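Local coordinates for probable glutamine-binding lipoprotein GlnH (GLNBP) (Mycobacterium tuberculosis, PDB 6H20) that binds aspartate and related amino acids such as glutamate and asparagine as a solute-binding lipoprotein, and regulates protein kinase G to control glutamate metabolism, at residues A[47-61]-A[111-123]. Numbering follows the deposited sequence.
With ASN (asparagine), chain B.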
ATOM      1  N   ILE A  47     -20.223  -3.196 -12.585  1.00 24.77           N
ATOM      2  CA  ILE A  47     -19.224  -2.152 -12.786  1.00 24.72           C
ATOM      3  C   ILE A  47     -19.322  -1.610 -14.203  1.00 27.36           C
ATOM      4  O   ILE A  47     -19.349  -0.394 -14.427  1.00 28.27           O
ATOM      5  CB  ILE A  47     -17.818  -2.695 -12.482  1.00 24.77           C
ATOM      6  CG1 ILE A  47     -17.671  -2.983 -10.985  1.00 25.21           C
ATOM      7  CG2 ILE A  47     -16.757  -1.711 -12.956  1.00 24.15           C
ATOM      8  CD1 ILE A  47     -16.454  -3.828 -10.638  1.00 25.06           C
ATOM      9  N   ARG A  48     -19.395  -2.514 -15.179  1.00 28.21           N
ATOM     10  CA  ARG A  48     -19.486  -2.103 -16.573  1.00 31.28           C
ATOM     11  C   ARG A  48     -20.707  -1.223 -16.808  1.00 29.89           C
ATOM     12  O   ARG A  48     -20.625  -0.216 -17.522  1.00 37.71           O
ATOM     13  CB  ARG A  48     -19.535  -3.349 -17.459  1.00 30.03           C
ATOM     14  CG  ARG A  48     -18.899  -3.170 -18.821  1.00 35.49           C
ATOM     15  CD  ARG A  48     -18.753  -4.507 -19.527  1.00 31.29           C
ATOM     16  NE  ARG A  48     -19.976  -5.304 -19.443  1.00 38.98           N
ATOM     17  CZ  ARG A  48     -20.060  -6.491 -18.843  1.00 34.98           C
ATOM     18  NH1 ARG A  48     -18.990  -7.025 -18.263  1.00 26.54           N
ATOM     19  NH2 ARG A  48     -21.219  -7.141 -18.819  1.00 38.98           N
ATOM     20  N   ALA A  49     -21.844  -1.572 -16.194  1.00 29.32           N
ATOM     21  CA  ALA A  49     -23.055  -0.774 -16.357  1.00 31.96           C
ATOM     22  C   ALA A  49     -22.925   0.591 -15.702  1.00 31.26           C
ATOM     23  O   ALA A  49     -23.570   1.551 -16.142  1.00 37.60           O
ATOM     24  CB  ALA A  49     -24.262  -1.518 -15.785  1.00 31.54           C
ATOM     25  N   ARG A  50     -22.121   0.699 -14.644  1.00 29.43           N
ATOM     26  CA  ARG A  50     -21.880   2.001 -14.030  1.00 31.38           C
ATOM     27  C   ARG A  50     -20.938   2.865 -14.853  1.00 29.54           C
ATOM     28  O   ARG A  50     -20.814   4.062 -14.564  1.00 31.79           O
ATOM     29  CB  ARG A  50     -21.351   1.854 -12.599  1.00 30.06           C
ATOM     30  CG  ARG A  50     -22.408   1.452 -11.578  1.00 33.21           C
ATOM     31  CD  ARG A  50     -21.903   1.609 -10.151  1.00 33.20           C
ATOM     32  NE  ARG A  50     -20.928   0.577  -9.795  1.00 33.14           N
ATOM     33  CZ  ARG A  50     -21.250  -0.630  -9.339  1.00 32.41           C
ATOM     34  NH1 ARG A  50     -22.523  -0.964  -9.174  1.00 38.12           N
ATOM     35  NH2 ARG A  50     -20.296  -1.507  -9.042  1.00 32.03           N
ATOM     36  N   GLY A  51     -20.284   2.294 -15.866  1.00 30.32           N
ATOM     37  CA  GLY A  51     -19.515   3.058 -16.822  1.00 32.37           C
ATOM     38  C   GLY A  51     -18.082   3.320 -16.423  1.00 31.57           C
ATOM     39  O   GLY A  51     -17.306   3.816 -17.253  1.00 34.53           O
ATOM     40  N   ARG A  52     -17.706   3.007 -15.189  1.00 27.42           N
ATOM     41  CA  ARG A  52     -16.337   3.222 -14.742  1.00 25.63           C
ATOM     42  C   ARG A  52     -16.083   2.397 -13.493  1.00 20.95           C
ATOM     43  O   ARG A  52     -17.012   2.071 -12.742  1.00 24.61           O
ATOM     44  CB  ARG A  52     -16.042   4.705 -14.461  1.00 27.47           C
ATOM     45  CG  ARG A  52     -16.553   5.210 -13.111  1.00 28.44           C
ATOM     46  CD  ARG A  52     -18.071   5.365 -13.087  1.00 30.05           C
ATOM     47  NE  ARG A  52     -18.502   6.212 -11.976  1.00 30.03           N
ATOM     48  CZ  ARG A  52     -19.758   6.292 -11.543  1.00 32.43           C
ATOM     49  NH1 ARG A  52     -20.708   5.574 -12.132  1.00 31.20           N
ATOM     50  NH2 ARG A  52     -20.064   7.088 -10.527  1.00 33.55           N
ATOM     51  N   LEU A  53     -14.813   2.062 -13.292  1.00 20.24           N
ATOM     52  CA  LEU A  53     -14.335   1.418 -12.076  1.00 18.82           C
ATOM     53  C   LEU A  53     -14.014   2.494 -11.046  1.00 23.43           C
ATOM     54  O   LEU A  53     -13.303   3.457 -11.356  1.00 23.50           O
ATOM     55  CB  LEU A  53     -13.065   0.628 -12.399  1.00 19.20           C
ATOM     56  CG  LEU A  53     -12.364  -0.118 -11.264  1.00 20.81           C
ATOM     57  CD1 LEU A  53     -13.220  -1.311 -10.833  1.00 19.14           C
ATOM     58  CD2 LEU A  53     -10.964  -0.587 -11.685  1.00 20.63           C
ATOM     59  N   ILE A  54     -14.552   2.346  -9.836  1.00 21.60           N
ATOM     60  CA  ILE A  54     -14.323   3.314  -8.762  1.00 22.58           C
ATOM     61  C   ILE A  54     -13.237   2.761  -7.852  1.00 23.07           C
ATOM     62  O   ILE A  54     -13.396   1.685  -7.257  1.00 19.83           O
ATOM     63  CB  ILE A  54     -15.613   3.623  -7.991  1.00 23.95           C
ATOM     64  CG1 ILE A  54     -16.676   4.153  -8.958  1.00 26.14           C
ATOM     65  CG2 ILE A  54     -15.334   4.620  -6.867  1.00 27.34           C
ATOM     66  CD1 ILE A  54     -18.070   4.242  -8.363  1.00 30.82           C
ATOM     67  N   VAL A  55     -12.125   3.498  -7.760  1.00 19.95           N
ATOM     68  CA  VAL A  55     -10.886   3.025  -7.154  1.00 20.19           C
ATOM     69  C   VAL A  55     -10.567   3.899  -5.951  1.00 21.89           C
ATOM     70  O   VAL A  55     -10.476   5.123  -6.079  1.00 20.03           O
ATOM     71  CB  VAL A  55      -9.731   3.096  -8.166  1.00 17.15           C
ATOM     72  CG1 VAL A  55      -8.413   2.638  -7.529  1.00 19.29           C
ATOM     73  CG2 VAL A  55     -10.046   2.262  -9.402  1.00 18.58           C
ATOM     74  N   GLY A  56     -10.336   3.263  -4.803  1.00 20.91           N
ATOM     75  CA  GLY A  56      -9.936   3.982  -3.604  1.00 23.17           C
ATOM     76  C   GLY A  56      -8.426   4.067  -3.504  1.00 24.28           C
ATOM     77  O   GLY A  56      -7.729   3.052  -3.608  1.00 20.36           O
ATOM     78  N   LEU A  57      -7.928   5.283  -3.310  1.00 19.35           N
ATOM     79  CA  LEU A  57      -6.497   5.553  -3.155  1.00 19.05           C
ATOM     80  C   LEU A  57      -6.371   6.992  -2.673  1.00 22.97           C
ATOM     81  O   LEU A  57      -7.362   7.608  -2.273  1.00 19.15           O
ATOM     82  CB  LEU A  57      -5.718   5.261  -4.442  1.00 20.36           C
ATOM     83  CG  LEU A  57      -6.250   5.728  -5.802  1.00 19.06           C
ATOM     84  CD1 LEU A  57      -6.323   7.257  -5.913  1.00 22.04           C
ATOM     85  CD2 LEU A  57      -5.382   5.135  -6.919  1.00 21.05           C
ATOM     86  N   ASP A  58      -5.162   7.545  -2.706  1.00 19.89           N
ATOM     87  CA  ASP A  58      -4.993   8.937  -2.281  1.00 23.20           C
ATOM     88  C   ASP A  58      -3.964   9.612  -3.174  1.00 26.83           C
ATOM     89  O   ASP A  58      -3.555   9.070  -4.207  1.00 30.36           O
ATOM     90  CB  ASP A  58      -4.641   9.038  -0.790  1.00 27.05           C
ATOM     91  CG  ASP A  58      -3.187   8.656  -0.485  1.00 32.12           C
ATOM     92  OD1 ASP A  58      -2.413   8.305  -1.396  1.00 37.78           O
ATOM     93  OD2 ASP A  58      -2.821   8.719   0.698  1.00 43.14           O
ATOM     94  N   ILE A  59      -3.504  10.791  -2.752  1.00 25.81           N
ATOM     95  CA  ILE A  59      -2.374  11.432  -3.410  1.00 30.47           C
ATOM     96  C   ILE A  59      -1.182  11.627  -2.468  1.00 23.22           C
ATOM     97  O   ILE A  59      -0.314  12.445  -2.724  1.00 29.83           O
ATOM     98  CB  ILE A  59      -2.784  12.712  -4.163  1.00 32.07           C
ATOM     99  CG1 ILE A  59      -3.392  13.746  -3.211  1.00 30.19           C
ATOM    100  CG2 ILE A  59      -3.791  12.378  -5.251  1.00 33.88           C
ATOM    101  CD1 ILE A  59      -3.714  15.072  -3.885  1.00 37.03           C
ATOM    102  N   GLY A  60      -1.100  10.845  -1.393  1.00 25.60           N
ATOM    103  CA  GLY A  60      -0.028  10.992  -0.424  1.00 26.76           C
ATOM    104  C   GLY A  60       1.160  10.058  -0.560  1.00 29.71           C
ATOM    105  O   GLY A  60       2.056  10.097   0.296  1.00 28.85           O
ATOM    106  N   SER A  61       1.222   9.243  -1.615  1.00 26.58           N
ATOM    107  CA  SER A  61       2.257   8.218  -1.760  1.00 23.87           C
ATOM    108  C   SER A  61       2.955   8.392  -3.108  1.00 23.55           C
ATOM    109  O   SER A  61       2.547   7.799  -4.115  1.00 19.40           O
ATOM    110  CB  SER A  61       1.665   6.805  -1.590  1.00 27.12           C
ATOM    111  OG  SER A  61       1.179   6.607  -0.261  1.00 33.06           O
ATOM    112  N   GLN A 111     -16.094  -1.957   3.202  1.00 25.45           N
ATOM    113  CA  GLN A 111     -17.244  -2.470   3.945  1.00 28.54           C
ATOM    114  C   GLN A 111     -18.531  -1.766   3.533  1.00 28.81           C
ATOM    115  O   GLN A 111     -19.598  -2.398   3.448  1.00 30.97           O
ATOM    116  CB  GLN A 111     -17.001  -2.272   5.439  1.00 31.50           C
ATOM    117  CG  GLN A 111     -16.011  -3.248   6.051  1.00 29.89           C
ATOM    118  CD  GLN A 111     -15.809  -2.996   7.531  1.00 29.90           C
ATOM    119  OE1 GLN A 111     -15.553  -1.866   7.945  1.00 33.62           O
ATOM    120  NE2 GLN A 111     -15.929  -4.044   8.338  1.00 35.15           N
ATOM    121  N   LYS A 112     -18.456  -0.464   3.272  1.00 30.04           N
ATOM    122  CA  LYS A 112     -19.617   0.343   2.918  1.00 31.14           C
ATOM    123  C   LYS A 112     -19.891   0.347   1.423  1.00 33.15           C
ATOM    124  O   LYS A 112     -20.769   1.085   0.973  1.00 35.44           O
ATOM    125  CB  LYS A 112     -19.433   1.786   3.396  1.00 30.99           C
ATOM    126  CG  LYS A 112     -19.431   1.974   4.897  1.00 36.31           C
ATOM    127  CD  LYS A 112     -19.101   3.422   5.238  1.00 37.54           C
ATOM    128  CE  LYS A 112     -19.802   3.883   6.503  1.00 47.11           C
ATOM    129  NZ  LYS A 112     -19.569   2.959   7.647  1.00 51.04           N
ATOM    130  N   SER A 113     -19.146  -0.442   0.643  1.00 30.08           N
ATOM    131  CA  SER A 113     -19.315  -0.490  -0.810  1.00 29.22           C
ATOM    132  C   SER A 113     -19.233   0.900  -1.437  1.00 30.19           C
ATOM    133  O   SER A 113     -19.980   1.234  -2.359  1.00 38.73           O
ATOM    134  CB  SER A 113     -20.601  -1.222  -1.206  1.00 33.36           C
ATOM    135  OG  SER A 113     -20.543  -2.567  -0.778  1.00 41.51           O
ATOM    136  N   GLN A 114     -18.308   1.722  -0.932  1.00 28.36           N
ATOM    137  CA  GLN A 114     -18.087   3.054  -1.473  1.00 27.25           C
ATOM    138  C   GLN A 114     -17.101   3.071  -2.635  1.00 26.04           C
ATOM    139  O   GLN A 114     -17.019   4.080  -3.341  1.00 28.45           O
ATOM    140  CB  GLN A 114     -17.594   3.995  -0.374  1.00 30.20           C
ATOM    141  CG  GLN A 114     -18.594   4.219   0.745  1.00 33.79           C
ATOM    142  CD  GLN A 114     -18.043   5.133   1.821  1.00 34.30           C
ATOM    143  OE1 GLN A 114     -16.841   5.152   2.073  1.00 42.09           O
ATOM    144  NE2 GLN A 114     -18.921   5.897   2.459  1.00 41.88           N
ATOM    145  N   VAL A 115     -16.346   1.987  -2.838  1.00 22.00           N
ATOM    146  CA  VAL A 115     -15.469   1.828  -3.989  1.00 22.55           C
ATOM    147  C   VAL A 115     -15.582   0.383  -4.439  1.00 23.44           C
ATOM    148  O   VAL A 115     -15.976  -0.497  -3.674  1.00 25.96           O
ATOM    149  CB  VAL A 115     -13.991   2.147  -3.663  1.00 21.50           C
ATOM    150  CG1 VAL A 115     -13.830   3.595  -3.214  1.00 20.26           C
ATOM    151  CG2 VAL A 115     -13.456   1.200  -2.593  1.00 24.08           C
ATOM    152  N   ASP A 116     -15.221   0.140  -5.701  1.00 20.30           N
ATOM    153  CA  ASP A 116     -15.146  -1.242  -6.163  1.00 19.83           C
ATOM    154  C   ASP A 116     -13.890  -1.924  -5.627  1.00 19.08           C
ATOM    155  O   ASP A 116     -13.940  -3.084  -5.191  1.00 19.61           O
ATOM    156  CB  ASP A 116     -15.139  -1.297  -7.692  1.00 20.92           C
ATOM    157  CG  ASP A 116     -16.395  -0.709  -8.318  1.00 24.43           C
ATOM    158  OD1 ASP A 116     -17.514  -1.158  -7.972  1.00 27.28           O
ATOM    159  OD2 ASP A 116     -16.270   0.184  -9.187  1.00 23.86           O
ATOM    160  N   ILE A 117     -12.754  -1.236  -5.683  1.00 17.67           N
ATOM    161  CA  ILE A 117     -11.486  -1.790  -5.230  1.00 17.43           C
ATOM    162  C   ILE A 117     -10.687  -0.691  -4.548  1.00 17.75           C
ATOM    163  O   ILE A 117     -10.885   0.502  -4.807  1.00 19.51           O
ATOM    164  CB  ILE A 117     -10.646  -2.412  -6.373  1.00 15.66           C
ATOM    165  CG1 ILE A 117     -10.230  -1.350  -7.399  1.00 15.39           C
ATOM    166  CG2 ILE A 117     -11.422  -3.552  -7.048  1.00 16.38           C
ATOM    167  CD1 ILE A 117      -9.352  -1.897  -8.532  1.00 16.59           C
ATOM    168  N   VAL A 118      -9.801  -1.102  -3.646  1.00 15.67           N
ATOM    169  CA  VAL A 118      -8.767  -0.229  -3.089  1.00 15.48           C
ATOM    170  C   VAL A 118      -7.441  -0.712  -3.654  1.00 16.13           C
ATOM    171  O   VAL A 118      -7.103  -1.895  -3.529  1.00 16.16           O
ATOM    172  CB  VAL A 118      -8.749  -0.279  -1.554  1.00 17.80           C
ATOM    173  CG1 VAL A 118      -7.488   0.393  -0.999  1.00 17.80           C
ATOM    174  CG2 VAL A 118      -9.996   0.392  -0.972  1.00 19.24           C
ATOM    175  N   VAL A 119      -6.709   0.178  -4.306  1.00 15.68           N
ATOM    176  CA  VAL A 119      -5.336  -0.094  -4.732  1.00 14.27           C
ATOM    177  C   VAL A 119      -4.518   1.016  -4.091  1.00 14.26           C
ATOM    178  O   VAL A 119      -4.382   2.117  -4.642  1.00 15.67           O
ATOM    179  CB  VAL A 119      -5.160  -0.126  -6.254  1.00 15.70           C
ATOM    180  CG1 VAL A 119      -3.789  -0.711  -6.611  1.00 15.07           C
ATOM    181  CG2 VAL A 119      -6.266  -0.961  -6.924  1.00 15.95           C
ATOM    182  N   LYS A 120      -4.049   0.756  -2.873  1.00 14.18           N
ATOM    183  CA  LYS A 120      -3.368   1.776  -2.081  1.00 14.65           C
ATOM    184  C   LYS A 120      -2.448   1.078  -1.101  1.00 13.59           C
ATOM    185  O   LYS A 120      -2.749   0.990   0.098  1.00 16.11           O
ATOM    186  CB  LYS A 120      -4.381   2.668  -1.350  1.00 18.93           C
ATOM    187  CG  LYS A 120      -3.715   3.924  -0.771  1.00 21.27           C
ATOM    188  CD  LYS A 120      -4.518   4.503   0.381  1.00 22.62           C
ATOM    189  CE  LYS A 120      -3.869   5.752   0.981  1.00 27.45           C
ATOM    190  NZ  LYS A 120      -2.385   5.692   1.105  1.00 29.22           N
ATOM    191  N   THR A 121      -1.340   0.560  -1.630  1.00 13.42           N
ATOM    192  CA  THR A 121      -0.292  -0.128  -0.871  1.00 14.15           C
ATOM    193  C   THR A 121      -0.852  -0.993   0.265  1.00 13.64           C
ATOM    194  O   THR A 121      -0.362  -0.963   1.391  1.00 16.36           O
ATOM    195  CB  THR A 121       0.774   0.864  -0.355  1.00 14.43           C
ATOM    196  OG1 THR A 121       0.192   1.829   0.547  1.00 15.97           O
ATOM    197  CG2 THR A 121       1.430   1.609  -1.520  1.00 16.99           C
ATOM    198  N   MET A 122      -1.888  -1.779  -0.018  1.00 14.43           N
ATOM    199  CA  MET A 122      -2.681  -2.341   1.073  1.00 14.80           C
ATOM    200  C   MET A 122      -2.146  -3.716   1.445  1.00 17.31           C
ATOM    201  O   MET A 122      -2.407  -4.705   0.749  1.00 16.15           O
ATOM    202  CB  MET A 122      -4.164  -2.397   0.720  1.00 14.50           C
ATOM    203  CG  MET A 122      -5.034  -2.611   1.941  1.00 15.15           C
ATOM    204  SD  MET A 122      -6.757  -2.448   1.502  1.00 18.34           S
ATOM    205  CE  MET A 122      -7.500  -2.714   3.103  1.00 18.31           C
ATOM    206  N   SER A 123      -1.404  -3.783   2.554  1.00 14.75           N
ATOM    207  CA  SER A 123      -0.857  -5.061   2.998  1.00 14.73           C
ATOM    208  C   SER A 123      -1.966  -6.034   3.371  1.00 15.20           C
ATOM    209  O   SER A 123      -2.928  -5.690   4.067  1.00 16.23           O
ATOM    210  CB  SER A 123       0.052  -4.869   4.204  1.00 16.91           C
ATOM    211  OG  SER A 123       1.170  -4.101   3.826  1.00 14.88           O
TER
HETATM  212  N   ASN B 401       1.370  -1.156   3.494  1.00 15.01           N
HETATM  213  CA  ASN B 401       1.130  -0.601   4.826  1.00 14.26           C
HETATM  214  C   ASN B 401      -0.307  -0.870   5.233  1.00 15.65           C
HETATM  215  O   ASN B 401      -0.799  -0.292   6.220  1.00 14.72           O
HETATM  216  CB  ASN B 401       1.431   0.899   4.853  1.00 15.45           C
HETATM  217  CG  ASN B 401       0.456   1.705   4.031  1.00 16.10           C
HETATM  218  OD1 ASN B 401      -0.265   1.186   3.184  1.00 17.19           O
HETATM  219  ND2 ASN B 401       0.404   2.988   4.306  1.00 15.55           N
HETATM  220  OXT ASN B 401      -0.977  -1.678   4.555  1.00 15.29           O
HETATM  221  O   HOH W   1     -18.340   1.029 -10.657  1.00 39.82           O
HETATM  222  O   HOH W   2      -0.265   4.380  -0.238  1.00 27.55           O
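D116 meets R50 and the start of strand 53-57 with its two carboxylate oxygens divided between them. With CG anti to its carbonyl carbon (chi1 -61°), the carboxylate is directed at the end of helix 45-50 and the N-terminal end of strand 53-57. D116 OD1 takes NH2 of R50 on its syn side at 3.0 Å, the guanidinium and carboxylate planes being nearly coplanar, 24° apart. D116 OD2 receives I54 N on the anti side at 2.8 Å in an almost straight bond (174°). A water donates to D116 OD2 and R52 O and accepts from R50 NE, giving OD2 a second donor. CG1 of I47 lies against D116 OD1 and CD1 of L53 against D116 CB, and D116 N returns a bond to I54 O.

Beyond this, strands 53-57 and 117-118 run parallel, G56 N donating to I117 O at 2.8 Å and V119 N to G56 O. They belong to the mixed sheet of one lobe of the periplasmic-binding-protein fold, strand 96-100 flanking 53-57 and strand 232-240 flanking 117-118. On one face V55 and I117 run alongside one another, CG2 of V55 against CG1 of I117, while CD1 of I117 reaches CD2 of L53, whose side chain runs at about a right angle to it. On the other face V115 sets CG1 against the backbone of G56.

Toward the ligand, K120 stretches past the CA of L57, bending only near its tip, and crosses D58 at about a right angle; K120 NZ forms a salt bridge with D58 OD2 (3.1 Å), although the hydrogen bond within it is weak. D58 OD1 accepts G60 N from above the carboxylate plane, an Asx turn. A second water joins K120 NZ, S61 OG and T121 OG1, and T121 OG1 donates to OD1 of the bound asparagine. The ligand's ammonium donates to T121 O and S123 OG, and S123 N to its carboxylate oxygen OXT.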